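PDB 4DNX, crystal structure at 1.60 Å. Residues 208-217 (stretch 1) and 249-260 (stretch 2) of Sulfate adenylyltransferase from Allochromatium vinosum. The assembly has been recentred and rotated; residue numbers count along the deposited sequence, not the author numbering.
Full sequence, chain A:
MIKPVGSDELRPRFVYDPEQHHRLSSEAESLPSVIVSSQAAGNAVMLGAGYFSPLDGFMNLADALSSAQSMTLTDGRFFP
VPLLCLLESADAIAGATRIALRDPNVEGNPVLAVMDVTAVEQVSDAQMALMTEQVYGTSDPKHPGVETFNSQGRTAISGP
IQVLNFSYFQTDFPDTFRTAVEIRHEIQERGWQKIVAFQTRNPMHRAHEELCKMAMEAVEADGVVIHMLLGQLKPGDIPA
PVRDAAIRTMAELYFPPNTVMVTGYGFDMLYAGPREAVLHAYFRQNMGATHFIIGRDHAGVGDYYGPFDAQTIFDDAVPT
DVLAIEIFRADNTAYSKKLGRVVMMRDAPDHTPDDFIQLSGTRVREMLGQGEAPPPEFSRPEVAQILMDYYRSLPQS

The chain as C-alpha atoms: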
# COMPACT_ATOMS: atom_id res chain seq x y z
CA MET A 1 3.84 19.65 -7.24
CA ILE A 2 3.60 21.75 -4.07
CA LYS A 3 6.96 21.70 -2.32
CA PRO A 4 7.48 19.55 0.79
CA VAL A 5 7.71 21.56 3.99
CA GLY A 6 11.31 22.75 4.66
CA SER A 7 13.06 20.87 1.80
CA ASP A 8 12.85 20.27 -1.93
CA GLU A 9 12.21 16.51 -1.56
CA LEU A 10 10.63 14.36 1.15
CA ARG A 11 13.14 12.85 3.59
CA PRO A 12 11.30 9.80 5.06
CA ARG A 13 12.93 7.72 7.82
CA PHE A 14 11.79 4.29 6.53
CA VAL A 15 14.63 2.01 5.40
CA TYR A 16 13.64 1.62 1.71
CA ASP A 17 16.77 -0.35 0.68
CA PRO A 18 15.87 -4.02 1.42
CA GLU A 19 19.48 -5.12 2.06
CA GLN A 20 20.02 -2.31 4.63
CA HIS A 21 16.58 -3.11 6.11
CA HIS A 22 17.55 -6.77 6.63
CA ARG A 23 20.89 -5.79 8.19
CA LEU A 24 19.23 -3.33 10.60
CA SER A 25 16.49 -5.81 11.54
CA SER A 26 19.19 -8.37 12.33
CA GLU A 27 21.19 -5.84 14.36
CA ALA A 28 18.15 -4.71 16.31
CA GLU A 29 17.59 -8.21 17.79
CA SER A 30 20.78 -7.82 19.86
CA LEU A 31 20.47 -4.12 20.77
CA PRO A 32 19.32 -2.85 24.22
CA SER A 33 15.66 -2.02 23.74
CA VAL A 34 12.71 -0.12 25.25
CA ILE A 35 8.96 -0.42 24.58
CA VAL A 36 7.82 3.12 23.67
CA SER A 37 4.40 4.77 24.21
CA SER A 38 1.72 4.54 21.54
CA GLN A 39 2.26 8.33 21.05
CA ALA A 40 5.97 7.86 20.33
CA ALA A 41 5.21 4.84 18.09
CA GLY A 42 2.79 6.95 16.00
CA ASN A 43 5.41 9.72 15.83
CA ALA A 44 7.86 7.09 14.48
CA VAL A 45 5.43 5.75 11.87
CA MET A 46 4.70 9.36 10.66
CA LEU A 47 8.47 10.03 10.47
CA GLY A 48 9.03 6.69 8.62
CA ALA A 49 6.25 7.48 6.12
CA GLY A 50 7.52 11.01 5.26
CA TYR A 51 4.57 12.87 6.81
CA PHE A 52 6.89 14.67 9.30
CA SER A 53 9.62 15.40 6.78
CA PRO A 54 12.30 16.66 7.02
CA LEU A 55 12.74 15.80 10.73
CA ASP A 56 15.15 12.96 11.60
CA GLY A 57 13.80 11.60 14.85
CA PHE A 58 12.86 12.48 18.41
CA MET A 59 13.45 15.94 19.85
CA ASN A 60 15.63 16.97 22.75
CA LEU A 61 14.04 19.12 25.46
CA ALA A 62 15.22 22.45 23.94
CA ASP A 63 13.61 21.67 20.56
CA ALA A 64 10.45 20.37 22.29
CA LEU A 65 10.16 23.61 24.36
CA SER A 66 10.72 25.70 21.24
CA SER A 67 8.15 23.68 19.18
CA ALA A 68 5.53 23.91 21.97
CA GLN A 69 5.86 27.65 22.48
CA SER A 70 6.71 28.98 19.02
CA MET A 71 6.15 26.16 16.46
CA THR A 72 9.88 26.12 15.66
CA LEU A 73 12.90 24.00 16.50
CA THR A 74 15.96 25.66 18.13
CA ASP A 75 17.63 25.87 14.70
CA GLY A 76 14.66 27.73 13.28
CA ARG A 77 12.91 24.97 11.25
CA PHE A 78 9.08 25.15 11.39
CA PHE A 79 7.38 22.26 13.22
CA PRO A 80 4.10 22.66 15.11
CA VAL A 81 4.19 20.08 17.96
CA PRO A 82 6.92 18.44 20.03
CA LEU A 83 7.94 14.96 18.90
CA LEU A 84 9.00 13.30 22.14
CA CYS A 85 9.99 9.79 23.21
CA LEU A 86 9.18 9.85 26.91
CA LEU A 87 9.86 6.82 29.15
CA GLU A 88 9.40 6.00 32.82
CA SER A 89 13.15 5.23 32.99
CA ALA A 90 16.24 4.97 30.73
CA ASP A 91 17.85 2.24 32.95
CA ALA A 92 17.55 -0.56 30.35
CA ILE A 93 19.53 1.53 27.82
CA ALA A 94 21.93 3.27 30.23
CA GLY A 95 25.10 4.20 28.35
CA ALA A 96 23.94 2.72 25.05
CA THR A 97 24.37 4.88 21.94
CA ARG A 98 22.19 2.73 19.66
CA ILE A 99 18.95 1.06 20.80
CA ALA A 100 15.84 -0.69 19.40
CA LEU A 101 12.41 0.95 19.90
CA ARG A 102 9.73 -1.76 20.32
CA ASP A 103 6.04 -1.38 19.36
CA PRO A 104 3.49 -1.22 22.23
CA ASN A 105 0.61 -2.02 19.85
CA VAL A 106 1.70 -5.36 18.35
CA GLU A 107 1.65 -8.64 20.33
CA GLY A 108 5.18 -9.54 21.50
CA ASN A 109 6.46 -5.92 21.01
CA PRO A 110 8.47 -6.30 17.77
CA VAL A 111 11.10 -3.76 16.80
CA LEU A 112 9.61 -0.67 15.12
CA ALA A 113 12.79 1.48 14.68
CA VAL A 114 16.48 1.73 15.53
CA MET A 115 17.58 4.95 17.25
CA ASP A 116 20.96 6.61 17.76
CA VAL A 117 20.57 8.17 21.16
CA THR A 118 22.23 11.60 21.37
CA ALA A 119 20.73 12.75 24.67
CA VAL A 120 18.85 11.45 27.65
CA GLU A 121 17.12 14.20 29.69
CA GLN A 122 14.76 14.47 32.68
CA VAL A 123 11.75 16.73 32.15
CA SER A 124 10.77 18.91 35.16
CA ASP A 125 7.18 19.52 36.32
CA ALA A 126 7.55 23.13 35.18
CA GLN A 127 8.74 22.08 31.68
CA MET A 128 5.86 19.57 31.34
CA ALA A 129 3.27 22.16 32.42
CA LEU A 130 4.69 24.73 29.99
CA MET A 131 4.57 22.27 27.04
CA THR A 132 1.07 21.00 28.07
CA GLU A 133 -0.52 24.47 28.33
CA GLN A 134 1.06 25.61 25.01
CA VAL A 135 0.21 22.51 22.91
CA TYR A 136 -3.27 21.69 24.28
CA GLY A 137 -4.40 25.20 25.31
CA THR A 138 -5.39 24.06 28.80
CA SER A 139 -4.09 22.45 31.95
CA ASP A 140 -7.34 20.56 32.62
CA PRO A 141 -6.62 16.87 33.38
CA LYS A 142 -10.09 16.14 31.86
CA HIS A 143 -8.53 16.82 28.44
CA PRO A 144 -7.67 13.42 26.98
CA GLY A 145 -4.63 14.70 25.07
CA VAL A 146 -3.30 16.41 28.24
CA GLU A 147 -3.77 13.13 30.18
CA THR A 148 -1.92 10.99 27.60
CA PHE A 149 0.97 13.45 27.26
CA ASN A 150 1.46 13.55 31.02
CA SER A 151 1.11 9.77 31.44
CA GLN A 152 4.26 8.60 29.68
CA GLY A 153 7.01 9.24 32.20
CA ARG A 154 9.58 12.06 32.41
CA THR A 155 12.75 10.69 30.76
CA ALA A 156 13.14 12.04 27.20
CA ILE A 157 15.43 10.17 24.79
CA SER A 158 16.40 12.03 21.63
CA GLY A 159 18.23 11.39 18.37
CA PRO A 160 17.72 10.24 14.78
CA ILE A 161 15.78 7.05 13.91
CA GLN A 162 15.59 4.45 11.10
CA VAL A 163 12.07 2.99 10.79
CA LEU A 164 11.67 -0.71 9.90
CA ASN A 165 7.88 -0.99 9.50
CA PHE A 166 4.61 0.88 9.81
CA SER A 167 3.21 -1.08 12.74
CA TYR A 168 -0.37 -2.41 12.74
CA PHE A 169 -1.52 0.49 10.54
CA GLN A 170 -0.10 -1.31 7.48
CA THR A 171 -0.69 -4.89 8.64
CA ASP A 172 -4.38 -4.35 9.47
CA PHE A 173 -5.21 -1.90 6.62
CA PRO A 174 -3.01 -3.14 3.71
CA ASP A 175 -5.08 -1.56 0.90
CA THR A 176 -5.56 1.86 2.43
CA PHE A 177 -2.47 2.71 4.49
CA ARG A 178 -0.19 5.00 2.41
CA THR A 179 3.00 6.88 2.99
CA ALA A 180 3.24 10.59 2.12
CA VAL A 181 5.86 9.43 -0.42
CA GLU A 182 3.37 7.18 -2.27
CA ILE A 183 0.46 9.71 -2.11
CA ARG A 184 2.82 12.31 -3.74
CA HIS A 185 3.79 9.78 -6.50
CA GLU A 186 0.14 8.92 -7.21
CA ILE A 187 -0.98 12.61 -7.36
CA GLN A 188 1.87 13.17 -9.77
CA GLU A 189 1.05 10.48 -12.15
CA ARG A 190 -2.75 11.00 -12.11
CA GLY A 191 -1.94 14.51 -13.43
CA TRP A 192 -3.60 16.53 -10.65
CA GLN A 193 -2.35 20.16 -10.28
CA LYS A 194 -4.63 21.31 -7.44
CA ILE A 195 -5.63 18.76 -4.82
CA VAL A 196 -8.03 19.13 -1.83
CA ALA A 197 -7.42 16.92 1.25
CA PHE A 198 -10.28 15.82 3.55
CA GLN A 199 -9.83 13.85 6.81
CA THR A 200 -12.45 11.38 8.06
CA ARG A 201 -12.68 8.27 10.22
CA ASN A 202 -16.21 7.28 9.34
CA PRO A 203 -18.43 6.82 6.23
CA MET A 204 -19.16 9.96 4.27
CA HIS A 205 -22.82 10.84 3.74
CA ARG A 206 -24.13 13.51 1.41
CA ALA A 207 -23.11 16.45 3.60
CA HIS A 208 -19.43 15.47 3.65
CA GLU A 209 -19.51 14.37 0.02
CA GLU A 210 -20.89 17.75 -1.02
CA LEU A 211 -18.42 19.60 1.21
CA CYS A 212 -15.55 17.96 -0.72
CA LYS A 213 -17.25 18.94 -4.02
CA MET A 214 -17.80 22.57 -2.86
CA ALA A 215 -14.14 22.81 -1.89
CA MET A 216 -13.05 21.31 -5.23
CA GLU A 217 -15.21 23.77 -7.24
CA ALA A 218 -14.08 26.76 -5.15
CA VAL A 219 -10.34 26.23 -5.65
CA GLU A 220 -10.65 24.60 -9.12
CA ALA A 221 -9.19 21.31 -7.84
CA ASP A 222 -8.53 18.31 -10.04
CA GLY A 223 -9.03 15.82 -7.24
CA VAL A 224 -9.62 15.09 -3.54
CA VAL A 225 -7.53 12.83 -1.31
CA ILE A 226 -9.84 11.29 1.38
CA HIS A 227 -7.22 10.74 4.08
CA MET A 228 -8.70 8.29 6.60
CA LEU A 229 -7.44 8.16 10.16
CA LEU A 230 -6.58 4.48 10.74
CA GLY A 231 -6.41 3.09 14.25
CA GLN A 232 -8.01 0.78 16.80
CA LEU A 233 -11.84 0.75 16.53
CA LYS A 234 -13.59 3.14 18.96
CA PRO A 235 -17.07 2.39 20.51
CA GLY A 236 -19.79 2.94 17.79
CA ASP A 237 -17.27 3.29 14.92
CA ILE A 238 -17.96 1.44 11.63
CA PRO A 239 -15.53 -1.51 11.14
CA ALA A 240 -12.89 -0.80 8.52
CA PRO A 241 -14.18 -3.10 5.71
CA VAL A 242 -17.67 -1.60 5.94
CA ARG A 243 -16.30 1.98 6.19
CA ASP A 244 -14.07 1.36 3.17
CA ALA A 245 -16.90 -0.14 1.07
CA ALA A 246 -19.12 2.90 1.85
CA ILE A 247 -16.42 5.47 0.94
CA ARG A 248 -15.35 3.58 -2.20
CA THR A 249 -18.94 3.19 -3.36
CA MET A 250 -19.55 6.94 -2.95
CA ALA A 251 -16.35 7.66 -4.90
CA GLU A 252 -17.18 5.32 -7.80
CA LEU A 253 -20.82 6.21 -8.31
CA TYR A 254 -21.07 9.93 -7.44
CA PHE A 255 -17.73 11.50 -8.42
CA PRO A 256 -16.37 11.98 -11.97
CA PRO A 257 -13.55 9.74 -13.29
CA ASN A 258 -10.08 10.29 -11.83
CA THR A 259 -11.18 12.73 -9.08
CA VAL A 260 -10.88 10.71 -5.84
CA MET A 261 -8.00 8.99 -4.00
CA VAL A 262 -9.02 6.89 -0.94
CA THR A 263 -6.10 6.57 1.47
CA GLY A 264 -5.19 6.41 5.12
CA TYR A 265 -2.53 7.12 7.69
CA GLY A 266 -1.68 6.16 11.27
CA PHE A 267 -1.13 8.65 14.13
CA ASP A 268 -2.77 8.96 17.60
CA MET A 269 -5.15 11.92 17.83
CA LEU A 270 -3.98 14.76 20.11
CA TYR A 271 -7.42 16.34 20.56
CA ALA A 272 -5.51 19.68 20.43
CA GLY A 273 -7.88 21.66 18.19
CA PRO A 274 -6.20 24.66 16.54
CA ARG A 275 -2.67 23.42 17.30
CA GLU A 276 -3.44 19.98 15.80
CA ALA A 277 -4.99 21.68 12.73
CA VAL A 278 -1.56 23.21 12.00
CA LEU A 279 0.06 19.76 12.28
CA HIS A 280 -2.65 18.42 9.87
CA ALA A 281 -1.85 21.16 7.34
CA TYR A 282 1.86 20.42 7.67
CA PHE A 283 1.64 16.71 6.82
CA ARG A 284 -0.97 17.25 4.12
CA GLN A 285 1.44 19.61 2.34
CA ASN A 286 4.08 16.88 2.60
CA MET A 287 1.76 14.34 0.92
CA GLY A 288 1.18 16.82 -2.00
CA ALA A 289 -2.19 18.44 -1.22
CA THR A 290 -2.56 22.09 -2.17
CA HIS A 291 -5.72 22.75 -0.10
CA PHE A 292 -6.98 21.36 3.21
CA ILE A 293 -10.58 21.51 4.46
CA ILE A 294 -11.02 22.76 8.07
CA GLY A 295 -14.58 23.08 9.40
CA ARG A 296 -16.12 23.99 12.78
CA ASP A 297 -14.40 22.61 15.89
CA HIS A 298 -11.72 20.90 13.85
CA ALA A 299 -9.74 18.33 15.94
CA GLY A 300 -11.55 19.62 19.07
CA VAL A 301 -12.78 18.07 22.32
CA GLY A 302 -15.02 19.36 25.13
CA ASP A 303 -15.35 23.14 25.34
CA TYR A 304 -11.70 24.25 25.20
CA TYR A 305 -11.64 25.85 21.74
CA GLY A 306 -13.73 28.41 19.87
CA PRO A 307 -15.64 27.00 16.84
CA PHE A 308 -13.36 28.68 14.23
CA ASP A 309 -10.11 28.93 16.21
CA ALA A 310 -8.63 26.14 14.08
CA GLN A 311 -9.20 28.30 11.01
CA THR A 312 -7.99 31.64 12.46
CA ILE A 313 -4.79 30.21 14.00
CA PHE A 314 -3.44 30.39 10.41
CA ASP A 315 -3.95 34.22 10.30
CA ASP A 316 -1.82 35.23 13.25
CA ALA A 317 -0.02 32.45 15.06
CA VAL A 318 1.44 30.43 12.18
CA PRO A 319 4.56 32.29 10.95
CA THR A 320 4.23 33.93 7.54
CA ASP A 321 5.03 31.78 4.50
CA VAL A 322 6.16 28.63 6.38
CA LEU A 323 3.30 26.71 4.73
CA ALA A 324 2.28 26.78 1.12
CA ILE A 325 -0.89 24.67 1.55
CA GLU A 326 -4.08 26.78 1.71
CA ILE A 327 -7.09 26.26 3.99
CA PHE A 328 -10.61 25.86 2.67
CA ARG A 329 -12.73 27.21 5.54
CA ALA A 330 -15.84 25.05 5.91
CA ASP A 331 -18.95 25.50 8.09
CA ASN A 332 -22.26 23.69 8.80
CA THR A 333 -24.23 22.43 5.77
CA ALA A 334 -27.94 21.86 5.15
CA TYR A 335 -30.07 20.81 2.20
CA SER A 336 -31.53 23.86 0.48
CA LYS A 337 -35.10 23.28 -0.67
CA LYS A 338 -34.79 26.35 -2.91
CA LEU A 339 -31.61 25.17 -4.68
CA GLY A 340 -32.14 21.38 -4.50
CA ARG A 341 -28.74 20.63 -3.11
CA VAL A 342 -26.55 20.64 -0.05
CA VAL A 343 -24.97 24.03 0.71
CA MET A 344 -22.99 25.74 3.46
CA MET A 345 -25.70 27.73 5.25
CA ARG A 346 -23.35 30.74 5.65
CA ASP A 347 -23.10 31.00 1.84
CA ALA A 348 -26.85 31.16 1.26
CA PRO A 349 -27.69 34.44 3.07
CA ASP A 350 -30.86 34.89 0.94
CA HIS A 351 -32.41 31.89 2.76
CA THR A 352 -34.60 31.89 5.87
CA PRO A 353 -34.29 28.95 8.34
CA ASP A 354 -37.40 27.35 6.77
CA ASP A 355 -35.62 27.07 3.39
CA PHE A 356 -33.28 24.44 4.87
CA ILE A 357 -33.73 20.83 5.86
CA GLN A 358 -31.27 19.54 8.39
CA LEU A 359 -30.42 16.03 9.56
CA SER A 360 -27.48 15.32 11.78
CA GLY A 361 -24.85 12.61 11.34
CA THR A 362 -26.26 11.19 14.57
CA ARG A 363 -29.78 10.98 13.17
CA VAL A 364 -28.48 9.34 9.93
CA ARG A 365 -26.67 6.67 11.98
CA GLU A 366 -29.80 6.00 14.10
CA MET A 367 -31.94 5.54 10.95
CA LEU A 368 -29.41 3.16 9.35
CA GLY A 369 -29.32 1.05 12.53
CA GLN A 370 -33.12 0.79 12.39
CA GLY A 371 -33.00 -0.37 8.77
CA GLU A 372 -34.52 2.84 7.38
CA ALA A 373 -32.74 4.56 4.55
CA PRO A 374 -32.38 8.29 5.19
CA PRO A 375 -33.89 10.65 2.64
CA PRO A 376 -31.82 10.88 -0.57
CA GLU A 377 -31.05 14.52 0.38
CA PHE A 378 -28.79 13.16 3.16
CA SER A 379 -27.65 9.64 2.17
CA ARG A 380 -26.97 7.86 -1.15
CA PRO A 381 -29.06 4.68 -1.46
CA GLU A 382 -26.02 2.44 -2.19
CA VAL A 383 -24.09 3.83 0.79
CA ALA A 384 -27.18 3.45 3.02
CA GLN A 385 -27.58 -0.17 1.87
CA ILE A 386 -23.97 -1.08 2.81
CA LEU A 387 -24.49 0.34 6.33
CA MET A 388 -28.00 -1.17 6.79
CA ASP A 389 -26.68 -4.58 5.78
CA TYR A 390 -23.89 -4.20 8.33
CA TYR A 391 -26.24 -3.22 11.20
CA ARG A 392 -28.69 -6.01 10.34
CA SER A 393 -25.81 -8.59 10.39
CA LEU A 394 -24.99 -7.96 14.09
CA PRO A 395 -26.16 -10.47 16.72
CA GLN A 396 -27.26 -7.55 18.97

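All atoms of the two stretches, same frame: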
# COMPACT_ATOMS: atom_id res chain seq x y z
N HIS A 208 -20.90 15.47 3.74
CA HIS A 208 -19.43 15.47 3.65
C HIS A 208 -18.99 15.32 2.22
O HIS A 208 -18.01 15.93 1.81
CB HIS A 208 -18.82 14.39 4.54
CG HIS A 208 -18.81 14.78 5.99
ND1 HIS A 208 -18.73 13.86 7.01
CD2 HIS A 208 -18.89 16.00 6.58
CE1 HIS A 208 -18.78 14.50 8.17
NE2 HIS A 208 -18.87 15.80 7.94
N GLU A 209 -19.78 14.56 1.45
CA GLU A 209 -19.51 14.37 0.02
C GLU A 209 -19.59 15.73 -0.69
O GLU A 209 -18.69 16.11 -1.47
CB GLU A 209 -20.56 13.42 -0.55
CG GLU A 209 -20.56 13.33 -2.06
CD GLU A 209 -21.79 12.62 -2.64
OE1 GLU A 209 -22.45 11.76 -1.96
OE2 GLU A 209 -22.11 12.96 -3.79
N GLU A 210 -20.66 16.45 -0.40
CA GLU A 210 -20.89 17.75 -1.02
C GLU A 210 -19.90 18.80 -0.53
O GLU A 210 -19.55 19.70 -1.27
CB GLU A 210 -22.35 18.19 -0.82
CG GLU A 210 -23.38 17.24 -1.49
CD GLU A 210 -23.26 17.16 -3.01
OE1 GLU A 210 -23.69 16.12 -3.56
OE2 GLU A 210 -22.74 18.12 -3.64
N LEU A 211 -19.42 18.69 0.72
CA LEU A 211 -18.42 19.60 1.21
C LEU A 211 -17.13 19.46 0.41
O LEU A 211 -16.54 20.47 0.04
CB LEU A 211 -18.10 19.31 2.67
CG LEU A 211 -17.15 20.29 3.33
CD1 LEU A 211 -17.77 21.70 3.30
CD2 LEU A 211 -16.96 19.81 4.75
N CYS A 212 -16.74 18.21 0.14
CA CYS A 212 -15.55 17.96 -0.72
C CYS A 212 -15.75 18.57 -2.10
O CYS A 212 -14.85 19.24 -2.62
CB CYS A 212 -15.27 16.46 -0.85
SG CYS A 212 -14.58 15.78 0.67
N LYS A 213 -16.95 18.39 -2.67
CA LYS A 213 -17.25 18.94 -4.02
C LYS A 213 -17.26 20.46 -4.05
O LYS A 213 -16.72 21.06 -5.02
CB LYS A 213 -18.58 18.35 -4.54
CG LYS A 213 -18.42 16.87 -4.86
CD LYS A 213 -19.76 16.24 -5.27
CE LYS A 213 -19.58 14.84 -5.78
NZ LYS A 213 -21.00 14.32 -6.02
N MET A 214 -17.86 21.08 -3.02
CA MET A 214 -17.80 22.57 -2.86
C MET A 214 -16.38 23.09 -2.80
O MET A 214 -16.04 24.09 -3.46
CB MET A 214 -18.53 23.01 -1.56
CG MET A 214 -20.01 22.98 -1.70
SD MET A 214 -20.70 23.48 -0.07
CE MET A 214 -21.55 21.99 0.40
N ALA A 215 -15.54 22.42 -2.01
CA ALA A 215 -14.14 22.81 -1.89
C ALA A 215 -13.44 22.67 -3.25
O ALA A 215 -12.73 23.62 -3.70
CB ALA A 215 -13.41 22.02 -0.81
N MET A 216 -13.66 21.54 -3.92
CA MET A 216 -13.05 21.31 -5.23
C MET A 216 -13.46 22.38 -6.24
O MET A 216 -12.61 22.87 -6.99
CB MET A 216 -13.37 19.92 -5.76
CG MET A 216 -12.81 18.81 -4.86
SD MET A 216 -13.61 17.21 -5.18
CE MET A 216 -12.65 16.85 -6.62
N GLU A 217 -14.75 22.76 -6.27
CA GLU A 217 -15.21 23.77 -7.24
C GLU A 217 -14.63 25.14 -6.89
O GLU A 217 -14.25 25.92 -7.78
CB GLU A 217 -16.74 23.85 -7.26
CG GLU A 217 -17.30 24.81 -8.34
CD GLU A 217 -18.82 24.96 -8.31
OE1 GLU A 217 -19.52 23.93 -8.13
OE2 GLU A 217 -19.33 26.10 -8.49
N THR A 249 -17.71 3.18 -2.56
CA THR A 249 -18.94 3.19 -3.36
C THR A 249 -19.37 4.62 -3.70
O THR A 249 -19.84 4.89 -4.82
CB THR A 249 -20.08 2.42 -2.65
OG1 THR A 249 -19.66 1.07 -2.47
CG2 THR A 249 -21.36 2.40 -3.50
N MET A 250 -19.27 5.52 -2.73
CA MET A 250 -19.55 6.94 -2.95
C MET A 250 -18.63 7.47 -4.06
O MET A 250 -19.08 8.11 -5.02
CB MET A 250 -19.38 7.73 -1.66
CG MET A 250 -19.34 9.24 -1.90
SD MET A 250 -18.60 10.17 -0.56
CE MET A 250 -16.87 9.76 -0.93
N ALA A 251 -17.35 7.17 -3.94
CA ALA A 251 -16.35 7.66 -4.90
C ALA A 251 -16.65 7.21 -6.33
O ALA A 251 -16.62 8.01 -7.30
CB ALA A 251 -14.94 7.21 -4.44
N GLU A 252 -16.95 5.93 -6.48
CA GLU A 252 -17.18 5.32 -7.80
C GLU A 252 -18.43 5.79 -8.48
O GLU A 252 -18.43 6.00 -9.71
CB GLU A 252 -17.20 3.80 -7.67
CG GLU A 252 -15.82 3.20 -7.93
CD GLU A 252 -15.01 2.96 -6.67
OE1 GLU A 252 -15.05 1.79 -6.21
OE2 GLU A 252 -14.34 3.89 -6.14
N LEU A 253 -19.51 5.96 -7.72
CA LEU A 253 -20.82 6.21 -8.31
C LEU A 253 -21.18 7.70 -8.42
O LEU A 253 -21.99 8.09 -9.29
CB LEU A 253 -21.92 5.45 -7.55
CG LEU A 253 -21.83 3.92 -7.49
CD1 LEU A 253 -23.00 3.34 -6.70
CD2 LEU A 253 -21.78 3.27 -8.91
N TYR A 254 -20.61 8.55 -7.56
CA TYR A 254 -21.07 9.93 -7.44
C TYR A 254 -19.99 10.99 -7.75
O TYR A 254 -20.27 12.20 -7.76
CB TYR A 254 -21.75 10.15 -6.08
CG TYR A 254 -23.04 9.34 -5.93
CD1 TYR A 254 -24.24 9.81 -6.47
CD2 TYR A 254 -23.03 8.09 -5.33
CE1 TYR A 254 -25.42 9.08 -6.35
CE2 TYR A 254 -24.19 7.34 -5.21
CZ TYR A 254 -25.38 7.83 -5.72
OH TYR A 254 -26.55 7.11 -5.61
N PHE A 255 -18.76 10.55 -7.98
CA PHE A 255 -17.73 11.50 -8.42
C PHE A 255 -17.34 11.23 -9.88
O PHE A 255 -17.47 10.10 -10.33
CB PHE A 255 -16.49 11.37 -7.55
CG PHE A 255 -16.61 12.07 -6.21
CD1 PHE A 255 -17.38 11.50 -5.15
CD2 PHE A 255 -15.91 13.26 -5.97
CE1 PHE A 255 -17.46 12.16 -3.90
CE2 PHE A 255 -15.97 13.92 -4.70
CZ PHE A 255 -16.75 13.36 -3.66
N PRO A 256 -16.85 12.24 -10.60
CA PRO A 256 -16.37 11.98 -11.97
C PRO A 256 -15.12 11.09 -12.00
O PRO A 256 -14.46 10.92 -10.98
CB PRO A 256 -16.04 13.38 -12.50
CG PRO A 256 -16.60 14.35 -11.53
CD PRO A 256 -16.71 13.65 -10.21
N PRO A 257 -14.78 10.55 -13.16
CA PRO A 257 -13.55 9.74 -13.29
C PRO A 257 -12.27 10.49 -12.91
O PRO A 257 -12.10 11.67 -13.21
CB PRO A 257 -13.49 9.42 -14.79
CG PRO A 257 -14.87 9.57 -15.25
CD PRO A 257 -15.48 10.67 -14.45
N ASN A 258 -11.38 9.76 -12.25
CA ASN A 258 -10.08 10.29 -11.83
C ASN A 258 -10.18 11.58 -10.99
O ASN A 258 -9.49 12.58 -11.27
CB ASN A 258 -9.16 10.51 -13.06
CG ASN A 258 -7.71 10.80 -12.61
OD1 ASN A 258 -7.28 10.26 -11.58
ND2 ASN A 258 -6.99 11.65 -13.35
N THR A 259 -11.07 11.58 -9.98
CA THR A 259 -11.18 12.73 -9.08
C THR A 259 -11.02 12.38 -7.62
O THR A 259 -10.93 13.28 -6.81
CB THR A 259 -12.53 13.50 -9.27
OG1 THR A 259 -13.61 12.61 -8.99
CG2 THR A 259 -12.64 14.00 -10.67
N VAL A 260 -10.96 11.09 -7.27
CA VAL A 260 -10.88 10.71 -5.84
C VAL A 260 -9.73 9.73 -5.60
O VAL A 260 -9.54 8.82 -6.41
CB VAL A 260 -12.19 10.06 -5.35
CG1 VAL A 260 -12.07 9.66 -3.84
CG2 VAL A 260 -13.37 10.98 -5.59

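Stretch 2 meets the helix of stretch 1 through the last turn of its own helix and the loop that follows. The two helix axes approach no closer than 12.1 Å and cross at -57°; side chains bridge the gap, four of those from stretch 1 meeting the F255 ring, and the surface buried, both sides summed, is a modest 336 Å².

The first residue of stretch 2 to touch is M250. Its CA-to-CB bond points toward stretch 1, and with chi1 and chi2 both t the side chain extends far enough to set SD 3.8 Å from CB of E209, a van der Waals contact with the aliphatic base of the glutamate. A251, E252 and L253 lie out of reach.

Y254, the last helical residue, contributes its backbone carbonyl and its CB. Its carbonyl accepts a hydrogen bond from K213, with NZ of K213 2.8 Å from O of Y254. The helix is ending here: F255 is the first residue to leave helical phi/psi, and the bond from F255 N to A251 O is weak at 3.4 Å. The same ammonium group forms a salt bridge one turn back in its own helix, NZ of K213 lying 2.8 Å from OE2 of E209. OE2 of E209 also packs 3.6 Å from CB of Y254; the polar link between the glutamate and the helix end is NZ of K213, which bonds to both.

F255 is buried and gives up more area to the contact than any other residue. Although its CA-to-CB bond points sideways, its ring comes nearer and packs among four side chains of stretch 1. The extended K213 chain, t from chi2 through chi4, crosses one face: CE of K213 stands 3.7 Å from the centroid of the F255 ring and only 6° off the normal, a CH-pi contact, while NZ of K213 lies 4.7 Å from the same F255 centroid in cation-pi geometry. At the ring edge, CB of C212 approaches CZ of F255 to 4.4 Å, and SD of M216 lies 4.1 Å from CE2 of F255, close to the ring plane. CG of E209 reaches CE1 of F255 at 3.8 Å.

Beyond the prolines, T259 closes the contact. CE of M216 lies 4.0 Å from O of T259, an apolar methyl against a backbone carbonyl. The threonine hydroxyl instead turns back within the loop, OG1 of T259 donating to O of P256 at 2.7 Å.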